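Local atomic coordinates of AB hydrolase-1 domain-containing protein (Streptococcus mutans, PDB entry 4L9A), a protein that probably works as a carboxylesterase, hydrolysing carboxylic ester bonds with an alpha/beta hydrolase fold. Residues A[145-150]-A[244-249]; A[113-118]-A[139-144]; A[124-129]-A[225-230]. All blocks are in the same frame, centred on the assembly; numbering follows the deposited sequence.

Contact 1 of 3, residues A[145-150]-A[244-249]; sequences TVMIYR and EKEYLE
Glu246 reaches from helix 244-248 to the start of helix 146-151, where Thr145 and Met147 receive it. Its CB lies 3.8 Å from Met147 CE. CG, set anti to the backbone N (chi1 166°), runs straight on past the selenomethionine, 3.9 Å from Met147 SE, and the chain stays extended to the carboxylate. CD then lies 3.4 Å from Met147 CE, which the bend at chi3 (83°) has turned back toward the acid, so the flexible selenoether chain lays its methyl against CG and the carboxylate carbon of a buried glutamate. OE1 is also near that methyl and takes a hydrogen bond from Tyr158. OE2 has two polar partners: Thr145 OG1 donates to it over 2.6 Å, arriving on the anti side and somewhat out of the carboxylate plane, while Arg243 adds a salt bridge. Thr145 is the N-cap of helix 146-151, and the same OG1 accepts from Ile148 N at 3.0 Å in a nearly straight capping bond. A threonine hydroxyl suits this place because it can give its proton to the acid and still accept from an amide of the first helical turn. The carboxylate, if ionised, lies near a helix N-terminus, whose dipole, like Arg243, would be expected to stabilise it. OE2 also rests against Ile148 CB at 3.5 Å. The other branch of Thr145, CG2, packs obliquely on Tyr247, 3.6 Å from CE1; the tyrosine CB starts away from 145-150, but the ring comes back toward Thr145, beside strands 235-239 and 260-263, and its hydroxyl bonds to Pro143 O.

Contact 2 of 3, residues A[113-118]-A[139-144]; sequences LLCVHS and IGLEPT
Cys115 holds SG anti to its backbone N (chi1 179°), and Leu141 holds CG anti to its carbonyl carbon; the two side chains meet on one face of the sheet, with Cys115 SG 3.7 Å from Leu141 CD2. They belong to neighbouring parallel strands, 111-117 and 134-141, of the beta-alpha-beta unit at the heart of the alpha/beta hydrolase fold. Ile139 N bonds to Leu114 O at 2.8 Å and Val116 N to Ile139 O at 3.0 Å; Leu141 N then reaches Val116 O at 2.9 Å. Branched apolar residues suit a sheet covered on both faces: Ile139 and Leu141 lean on helix 275-287, and Val116 faces helix 120-130. Gly140, with no side chain, leaves room on the Val116 side for the ring of Pro143.

Next after His117, Ser118 adopts phi 55° and psi -124°, the strained backbone of a nucleophile elbow, as expected for the catalytic serine of this family. Its OG has a weak hydrogen bond to His268 NE2, while Glu142 OE1 accepts from His268 ND1, a geometry consistent with a Ser-His-Glu catalytic triad. The backbone of 139-144 is bonded to the elbow, Ser118 N to Leu141 O at 3.1 Å. The side chain of His117, its NE2 bonded to His268 O, crosses that of Leu141 at about a right angle and brings CD2 within 3.2 Å of Leu141 O. Past the strand pairing, Thr144 N bonds to Ser118 O at 2.9 Å, the donor lying well above the carbonyl plane.

Contact 3 of 3, residues A[124-129]-A[225-230]; sequences ALQIMN and FKTGIS
Leu125 points its side chain from helix 120-130 at the loop, with CD2 3.8 Å from Ile229 N and close to Ile229 CB. A branched apolar chain fits here, since it can cover the extended backbone of Gly228 and Ile229. The backbone carbonyl of Leu125 is used as well: a water donates to Leu125 O at 2.6 Å and to Gly228 O at 3.0 Å, joining two acceptors that could not bond to each other. Gln126 starts away from the loop, but the bend at chi2 (-64°) turns CD back, and the amide crosses over to Thr227. Thr227 OG1 gives a weak bond to Gln126 OE1 at 3.3 Å; a second water accepts from Gln126 NE2 and from Lys226 N. The helix is the crossover of the beta-alpha-beta unit, following the strand that leads to the nucleophile elbow of alpha/beta hydrolases, and the loop precedes strand 235-239 of the same sheet. One turn on from Ala124, Met128, a selenomethionine, bends its flexible chain at chi3 to set CE 4.2 Å from Ile229 CD1, with Phe138 of strand 134-141 also touching both side chains. At the exposed end, Asn129 offers only its CB, which meets Thr227 CG2 at 4.0 Å.

Overall arrangement
Contact 2 lies about 5 Å from the centre of the molecule, its own centre about 13 Å from that of contact 1 and about 12 Å from that of contact 3; the centres of contacts 1 and 3 are about 15 Å apart. Strand 134-141 runs from contact 2 into helix 146-151 of contact 1, and helix 120-130 of contact 3 links the two strands of contact 2. Contact 2 closes before contact 1 opens, whereas contact 3 crosses both along the chain. Tyr149 packs on Thr144, Leu114 on Met128, and Phe225 meets Tyr149. Segments 225-230 and 244-249, distant in sequence, thus pack around the likely catalytic centre.

Contact 1 of 3, residues A[145-150]-A[244-249]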
loop_
_atom_site.group_PDB
_atom_site.type_symbol
_atom_site.label_atom_id
_atom_site.label_comp_id
_atom_site.label_asym_id
_atom_site.label_seq_id
_atom_site.Cartn_x
_atom_site.Cartn_y
_atom_site.Cartn_z
ATOM N N THR A 145 -7.703 7.452 -4.918
ATOM C CA THR A 145 -8.315 7.684 -6.229
ATOM C C THR A 145 -7.824 8.977 -6.870
ATOM O O THR A 145 -7.401 9.915 -6.181
ATOM C CB THR A 145 -9.849 7.786 -6.161
ATOM O OG1 THR A 145 -10.219 8.855 -5.273
ATOM C CG2 THR A 145 -10.472 6.470 -5.696
ATOM N N VAL A 146 -7.904 9.030 -8.195
ATOM C CA VAL A 146 -7.566 10.242 -8.917
ATOM C C VAL A 146 -8.459 11.372 -8.404
ATOM O O VAL A 146 -8.007 12.505 -8.234
ATOM C CB VAL A 146 -7.758 10.070 -10.428
ATOM C CG1 VAL A 146 -7.643 11.407 -11.125
ATOM C CG2 VAL A 146 -6.738 9.073 -10.980
HETATM N N MSE A 147 -9.717 11.050 -8.117
HETATM C CA MSE A 147 -10.627 12.048 -7.569
HETATM C C MSE A 147 -10.113 12.652 -6.263
HETATM O O MSE A 147 -9.967 13.870 -6.158
HETATM C CB MSE A 147 -12.016 11.463 -7.347
HETATM C CG MSE A 147 -13.054 12.512 -6.967
HETATM SE SE MSE A 147 -14.524 11.726 -5.951
HETATM C CE MSE A 147 -13.689 11.743 -4.183
ATOM N N ILE A 148 -9.851 11.811 -5.269
ATOM C CA ILE A 148 -9.407 12.321 -3.976
ATOM C C ILE A 148 -8.040 12.995 -4.124
ATOM O O ILE A 148 -7.756 13.994 -3.472
ATOM C CB ILE A 148 -9.384 11.219 -2.877
ATOM C CG1 ILE A 148 -9.548 11.828 -1.479
ATOM C CG2 ILE A 148 -8.115 10.375 -2.962
ATOM C CD1 ILE A 148 -10.898 12.425 -1.231
ATOM N N TYR A 149 -7.204 12.460 -5.008
ATOM C CA TYR A 149 -5.878 13.021 -5.214
ATOM C C TYR A 149 -5.947 14.427 -5.796
ATOM O O TYR A 149 -5.243 15.323 -5.330
ATOM C CB TYR A 149 -5.019 12.127 -6.116
ATOM C CG TYR A 149 -3.644 12.705 -6.335
ATOM C CD1 TYR A 149 -2.626 12.480 -5.418
ATOM C CD2 TYR A 149 -3.374 13.508 -7.435
ATOM C CE1 TYR A 149 -1.372 13.017 -5.604
ATOM C CE2 TYR A 149 -2.126 14.053 -7.626
ATOM C CZ TYR A 149 -1.130 13.805 -6.711
ATOM O OH TYR A 149 0.117 14.342 -6.904
ATOM N N ARG A 150 -6.791 14.617 -6.810
ATOM C CA ARG A 150 -6.992 15.936 -7.417
ATOM C C ARG A 150 -7.512 16.967 -6.422
ATOM O O ARG A 150 -7.176 18.143 -6.503
ATOM C CB ARG A 150 -7.965 15.860 -8.599
ATOM C CG ARG A 150 -7.366 15.336 -9.885
ATOM C CD ARG A 150 -8.373 15.343 -11.025
ATOM N NE ARG A 150 -7.808 14.708 -12.211
ATOM C CZ ARG A 150 -8.471 13.870 -13.002
ATOM N NH1 ARG A 150 -7.870 13.335 -14.058
ATOM N NH2 ARG A 150 -9.736 13.568 -12.738
ATOM N N GLU A 244 -18.303 5.521 -0.394
ATOM C CA GLU A 244 -18.866 4.509 -1.289
ATOM C C GLU A 244 -18.972 4.944 -2.761
ATOM O O GLU A 244 -18.523 4.227 -3.662
ATOM C CB GLU A 244 -20.227 4.031 -0.775
ATOM C CG GLU A 244 -20.899 2.993 -1.678
ATOM C CD GLU A 244 -22.360 2.763 -1.317
ATOM O OE1 GLU A 244 -22.994 3.689 -0.779
ATOM O OE2 GLU A 244 -22.869 1.656 -1.558
ATOM N N LYS A 245 -19.566 6.109 -3.008
ATOM C CA LYS A 245 -19.780 6.568 -4.383
ATOM C C LYS A 245 -18.465 6.774 -5.145
ATOM O O LYS A 245 -18.321 6.356 -6.298
ATOM C CB LYS A 245 -20.602 7.856 -4.406
ATOM C CG LYS A 245 -20.943 8.317 -5.809
ATOM C CD LYS A 245 -21.794 9.575 -5.800
ATOM C CE LYS A 245 -22.064 10.040 -7.223
ATOM N NZ LYS A 245 -22.643 8.941 -8.053
ATOM N N GLU A 246 -17.521 7.435 -4.490
ATOM C CA GLU A 246 -16.188 7.653 -5.039
ATOM C C GLU A 246 -15.591 6.341 -5.567
ATOM O O GLU A 246 -15.169 6.260 -6.720
ATOM C CB GLU A 246 -15.288 8.265 -3.956
ATOM C CG GLU A 246 -13.776 8.230 -4.273
ATOM C CD GLU A 246 -12.916 8.579 -3.059
ATOM O OE1 GLU A 246 -13.487 8.902 -1.995
ATOM O OE2 GLU A 246 -11.671 8.520 -3.162
ATOM N N TYR A 247 -15.591 5.312 -4.728
ATOM C CA TYR A 247 -15.047 4.012 -5.112
ATOM C C TYR A 247 -15.872 3.281 -6.181
ATOM O O TYR A 247 -15.310 2.701 -7.103
ATOM C CB TYR A 247 -14.781 3.141 -3.880
ATOM C CG TYR A 247 -13.499 3.555 -3.193
ATOM C CD1 TYR A 247 -12.272 3.453 -3.855
ATOM C CD2 TYR A 247 -13.507 4.072 -1.911
ATOM C CE1 TYR A 247 -11.105 3.834 -3.256
ATOM C CE2 TYR A 247 -12.332 4.461 -1.298
ATOM C CZ TYR A 247 -11.136 4.337 -1.977
ATOM O OH TYR A 247 -9.971 4.723 -1.378
ATOM N N LEU A 248 -17.198 3.353 -6.081
ATOM C CA LEU A 248 -18.061 2.797 -7.121
ATOM C C LEU A 248 -17.746 3.377 -8.501
ATOM O O LEU A 248 -17.814 2.671 -9.504
ATOM C CB LEU A 248 -19.538 3.029 -6.783
ATOM C CG LEU A 248 -20.141 2.147 -5.688
ATOM C CD1 LEU A 248 -21.648 2.412 -5.573
ATOM C CD2 LEU A 248 -19.872 0.671 -5.989
ATOM N N GLU A 249 -17.399 4.661 -8.551
ATOM C CA GLU A 249 -17.096 5.330 -9.817
ATOM C C GLU A 249 -15.607 5.306 -10.157
ATOM O O GLU A 249 -15.180 5.935 -11.130
ATOM C CB GLU A 249 -17.506 6.797 -9.751
ATOM C CG GLU A 249 -18.990 7.052 -9.641
ATOM C CD GLU A 249 -19.273 8.527 -9.438
ATOM O OE1 GLU A 249 -18.313 9.274 -9.123
ATOM O OE2 GLU A 249 -20.448 8.936 -9.591
#

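Contact 2 of 3, residues A[113-118]-A[139-144]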
loop_
_atom_site.group_PDB
_atom_site.type_symbol
_atom_site.label_atom_id
_atom_site.label_comp_id
_atom_site.label_asym_id
_atom_site.label_seq_id
_atom_site.Cartn_x
_atom_site.Cartn_y
_atom_site.Cartn_z
ATOM N N LEU A 113 -1.071 -11.523 -6.261
ATOM C CA LEU A 113 -2.122 -10.561 -5.946
ATOM C C LEU A 113 -1.441 -9.362 -5.315
ATOM O O LEU A 113 -0.475 -9.510 -4.566
ATOM C CB LEU A 113 -3.146 -11.145 -4.975
ATOM C CG LEU A 113 -4.109 -12.193 -5.533
ATOM C CD1 LEU A 113 -3.448 -13.560 -5.543
ATOM C CD2 LEU A 113 -5.383 -12.221 -4.700
ATOM N N LEU A 114 -1.921 -8.175 -5.654
ATOM C CA LEU A 114 -1.426 -6.946 -5.058
ATOM C C LEU A 114 -2.346 -6.543 -3.916
ATOM O O LEU A 114 -3.569 -6.549 -4.073
ATOM C CB LEU A 114 -1.408 -5.833 -6.101
ATOM C CG LEU A 114 -0.086 -5.647 -6.839
ATOM C CD1 LEU A 114 -0.269 -4.802 -8.098
ATOM C CD2 LEU A 114 0.937 -5.036 -5.891
ATOM N N CYS A 115 -1.758 -6.193 -2.776
ATOM C CA CYS A 115 -2.516 -5.692 -1.637
ATOM C C CYS A 115 -1.891 -4.367 -1.249
ATOM O O CYS A 115 -0.716 -4.309 -0.894
ATOM C CB CYS A 115 -2.459 -6.678 -0.460
ATOM S SG CYS A 115 -3.361 -6.131 1.048
ATOM N N VAL A 116 -2.656 -3.287 -1.348
ATOM C CA VAL A 116 -2.076 -1.971 -1.114
ATOM C C VAL A 116 -2.946 -1.130 -0.206
ATOM O O VAL A 116 -4.171 -1.349 -0.096
ATOM C CB VAL A 116 -1.849 -1.208 -2.446
ATOM C CG1 VAL A 116 -1.208 -2.118 -3.474
ATOM C CG2 VAL A 116 -3.193 -0.654 -2.991
ATOM N N HIS A 117 -2.304 -0.163 0.439
ATOM C CA HIS A 117 -3.008 0.866 1.186
ATOM C C HIS A 117 -2.784 2.206 0.507
ATOM O O HIS A 117 -1.676 2.500 0.059
ATOM C CB HIS A 117 -2.494 0.920 2.631
ATOM C CG HIS A 117 -3.162 1.959 3.470
ATOM N ND1 HIS A 117 -2.467 2.963 4.115
ATOM C CD2 HIS A 117 -4.469 2.160 3.767
ATOM C CE1 HIS A 117 -3.315 3.727 4.779
ATOM N NE2 HIS A 117 -4.540 3.263 4.581
ATOM N N SER A 118 -3.845 2.999 0.382
ATOM C CA SER A 118 -3.692 4.404 0.054
ATOM C C SER A 118 -2.880 4.635 -1.235
ATOM O O SER A 118 -3.222 4.113 -2.296
ATOM C CB SER A 118 -3.030 5.107 1.253
ATOM O OG SER A 118 -3.190 6.506 1.199
ATOM N N ILE A 139 -6.311 -6.167 -3.989
ATOM C CA ILE A 139 -6.928 -5.963 -2.685
ATOM C C ILE A 139 -6.571 -4.556 -2.229
ATOM O O ILE A 139 -5.413 -4.257 -1.943
ATOM C CB ILE A 139 -6.422 -6.980 -1.640
ATOM C CG1 ILE A 139 -6.476 -8.414 -2.192
ATOM C CG2 ILE A 139 -7.206 -6.850 -0.350
ATOM C CD1 ILE A 139 -7.869 -8.884 -2.569
ATOM N N GLY A 140 -7.545 -3.661 -2.197
ATOM C CA GLY A 140 -7.210 -2.286 -1.883
ATOM C C GLY A 140 -7.830 -1.818 -0.586
ATOM O O GLY A 140 -9.038 -1.924 -0.390
ATOM N N LEU A 141 -6.995 -1.309 0.305
ATOM C CA LEU A 141 -7.470 -0.685 1.522
ATOM C C LEU A 141 -7.438 0.826 1.315
ATOM O O LEU A 141 -6.371 1.434 1.332
ATOM C CB LEU A 141 -6.603 -1.095 2.718
ATOM C CG LEU A 141 -6.523 -2.594 3.045
ATOM C CD1 LEU A 141 -7.862 -3.313 2.865
ATOM C CD2 LEU A 141 -5.432 -3.280 2.214
ATOM N N GLU A 142 -8.615 1.423 1.096
ATOM C CA GLU A 142 -8.721 2.842 0.732
ATOM C C GLU A 142 -7.616 3.325 -0.219
ATOM O O GLU A 142 -6.892 4.289 0.061
ATOM C CB GLU A 142 -8.832 3.725 1.988
ATOM C CG GLU A 142 -10.224 3.563 2.645
ATOM C CD GLU A 142 -10.573 4.640 3.649
ATOM O OE1 GLU A 142 -9.738 5.537 3.922
ATOM O OE2 GLU A 142 -11.701 4.573 4.185
ATOM N N PRO A 143 -7.472 2.633 -1.352
ATOM C CA PRO A 143 -6.477 3.064 -2.340
ATOM C C PRO A 143 -6.801 4.472 -2.828
ATOM O O PRO A 143 -7.977 4.813 -2.994
ATOM C CB PRO A 143 -6.637 2.045 -3.474
ATOM C CG PRO A 143 -8.051 1.546 -3.333
ATOM C CD PRO A 143 -8.324 1.538 -1.845
ATOM N N THR A 144 -5.769 5.283 -3.035
ATOM C CA THR A 144 -5.954 6.679 -3.389
ATOM C C THR A 144 -6.536 6.810 -4.798
ATOM O O THR A 144 -5.940 6.317 -5.759
ATOM C CB THR A 144 -4.618 7.453 -3.277
ATOM O OG1 THR A 144 -4.009 7.162 -2.009
ATOM C CG2 THR A 144 -4.866 8.957 -3.380
#

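Contact 3 of 3, residues A[124-129]-A[225-230]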
loop_
_atom_site.group_PDB
_atom_site.type_symbol
_atom_site.label_atom_id
_atom_site.label_comp_id
_atom_site.label_asym_id
_atom_site.label_seq_id
_atom_site.Cartn_x
_atom_site.Cartn_y
_atom_site.Cartn_z
ATOM N N ALA A 124 0.200 0.278 -8.151
ATOM C CA ALA A 124 -0.479 -1.000 -8.354
ATOM C C ALA A 124 -1.181 -1.067 -9.705
ATOM O O ALA A 124 -1.132 -2.081 -10.398
ATOM C CB ALA A 124 -1.474 -1.264 -7.205
ATOM N N LEU A 125 -1.844 0.018 -10.088
ATOM C CA LEU A 125 -2.552 0.027 -11.359
ATOM C C LEU A 125 -1.584 -0.174 -12.531
ATOM O O LEU A 125 -1.875 -0.917 -13.463
ATOM C CB LEU A 125 -3.354 1.319 -11.506
ATOM C CG LEU A 125 -4.547 1.393 -10.548
ATOM C CD1 LEU A 125 -5.034 2.832 -10.406
ATOM C CD2 LEU A 125 -5.667 0.474 -11.061
ATOM N N GLN A 126 -0.426 0.475 -12.478
ATOM C CA GLN A 126 0.548 0.353 -13.568
ATOM C C GLN A 126 1.182 -1.031 -13.586
ATOM O O GLN A 126 1.369 -1.616 -14.642
ATOM C CB GLN A 126 1.633 1.426 -13.447
ATOM C CG GLN A 126 1.079 2.825 -13.266
ATOM C CD GLN A 126 0.286 3.290 -14.471
ATOM O OE1 GLN A 126 0.438 2.753 -15.566
ATOM N NE2 GLN A 126 -0.563 4.297 -14.274
ATOM N N ILE A 127 1.511 -1.545 -12.405
ATOM C CA ILE A 127 2.082 -2.882 -12.270
ATOM C C ILE A 127 1.199 -3.954 -12.922
ATOM O O ILE A 127 1.666 -4.774 -13.712
ATOM C CB ILE A 127 2.310 -3.221 -10.777
ATOM C CG1 ILE A 127 3.334 -2.259 -10.170
ATOM C CG2 ILE A 127 2.751 -4.672 -10.612
ATOM C CD1 ILE A 127 3.364 -2.263 -8.658
HETATM N N MSE A 128 -0.085 -3.948 -12.597
HETATM C CA MSE A 128 -0.987 -4.960 -13.134
HETATM C C MSE A 128 -1.144 -4.808 -14.645
HETATM O O MSE A 128 -1.349 -5.784 -15.356
HETATM C CB MSE A 128 -2.349 -4.896 -12.435
HETATM C CG MSE A 128 -2.269 -5.159 -10.934
HETATM SE SE MSE A 128 -4.052 -5.188 -10.067
HETATM C CE MSE A 128 -4.391 -3.254 -9.986
ATOM N N ASN A 129 -1.033 -3.579 -15.131
ATOM C CA ASN A 129 -1.143 -3.310 -16.561
ATOM C C ASN A 129 0.140 -3.655 -17.334
ATOM O O ASN A 129 0.093 -3.907 -18.539
ATOM C CB ASN A 129 -1.561 -1.845 -16.772
ATOM C CG ASN A 129 -1.701 -1.464 -18.232
ATOM O OD1 ASN A 129 -2.604 -1.932 -18.930
ATOM N ND2 ASN A 129 -0.823 -0.582 -18.695
ATOM N N PHE A 225 -2.671 9.045 -14.561
ATOM C CA PHE A 225 -4.074 8.928 -14.172
ATOM C C PHE A 225 -4.948 8.312 -15.263
ATOM O O PHE A 225 -6.173 8.484 -15.256
ATOM C CB PHE A 225 -4.619 10.310 -13.796
ATOM C CG PHE A 225 -3.908 10.950 -12.644
ATOM C CD1 PHE A 225 -3.348 10.177 -11.641
ATOM C CD2 PHE A 225 -3.784 12.328 -12.571
ATOM C CE1 PHE A 225 -2.690 10.767 -10.573
ATOM C CE2 PHE A 225 -3.125 12.918 -11.508
ATOM C CZ PHE A 225 -2.580 12.136 -10.509
ATOM N N LYS A 226 -4.326 7.590 -16.191
ATOM C CA LYS A 226 -5.036 7.134 -17.385
ATOM C C LYS A 226 -5.244 5.623 -17.419
ATOM O O LYS A 226 -5.613 5.062 -18.458
ATOM C CB LYS A 226 -4.300 7.578 -18.653
ATOM C CG LYS A 226 -4.163 9.089 -18.813
ATOM C CD LYS A 226 -3.446 9.456 -20.117
ATOM C CE LYS A 226 -3.205 10.959 -20.234
ATOM N NZ LYS A 226 -4.474 11.740 -20.300
ATOM N N THR A 227 -5.015 4.975 -16.282
ATOM C CA THR A 227 -5.043 3.521 -16.199
ATOM C C THR A 227 -6.102 3.071 -15.204
ATOM O O THR A 227 -6.126 3.532 -14.065
ATOM C CB THR A 227 -3.674 2.976 -15.719
ATOM O OG1 THR A 227 -2.620 3.541 -16.511
ATOM C CG2 THR A 227 -3.621 1.460 -15.815
ATOM N N GLY A 228 -6.971 2.165 -15.625
ATOM C CA GLY A 228 -7.888 1.525 -14.700
ATOM C C GLY A 228 -7.513 0.060 -14.591
ATOM O O GLY A 228 -6.618 -0.400 -15.290
ATOM N N ILE A 229 -8.192 -0.680 -13.725
ATOM C CA ILE A 229 -7.941 -2.110 -13.589
ATOM C C ILE A 229 -8.647 -2.909 -14.684
ATOM O O ILE A 229 -9.819 -2.667 -14.997
ATOM C CB ILE A 229 -8.384 -2.618 -12.208
ATOM C CG1 ILE A 229 -8.037 -4.094 -12.040
ATOM C CG2 ILE A 229 -9.889 -2.393 -12.014
ATOM C CD1 ILE A 229 -8.281 -4.592 -10.640
ATOM N N SER A 230 -7.927 -3.852 -15.280
ATOM C CA SER A 230 -8.504 -4.708 -16.304
ATOM C C SER A 230 -9.768 -5.399 -15.805
ATOM O O SER A 230 -9.870 -5.772 -14.632
ATOM C CB SER A 230 -7.484 -5.753 -16.749
ATOM O OG SER A 230 -8.097 -6.752 -17.540
HETATM O O HOH W 1 -4.270 -1.788 -14.109
HETATM O O HOH W 2 -1.498 6.182 -16.567
#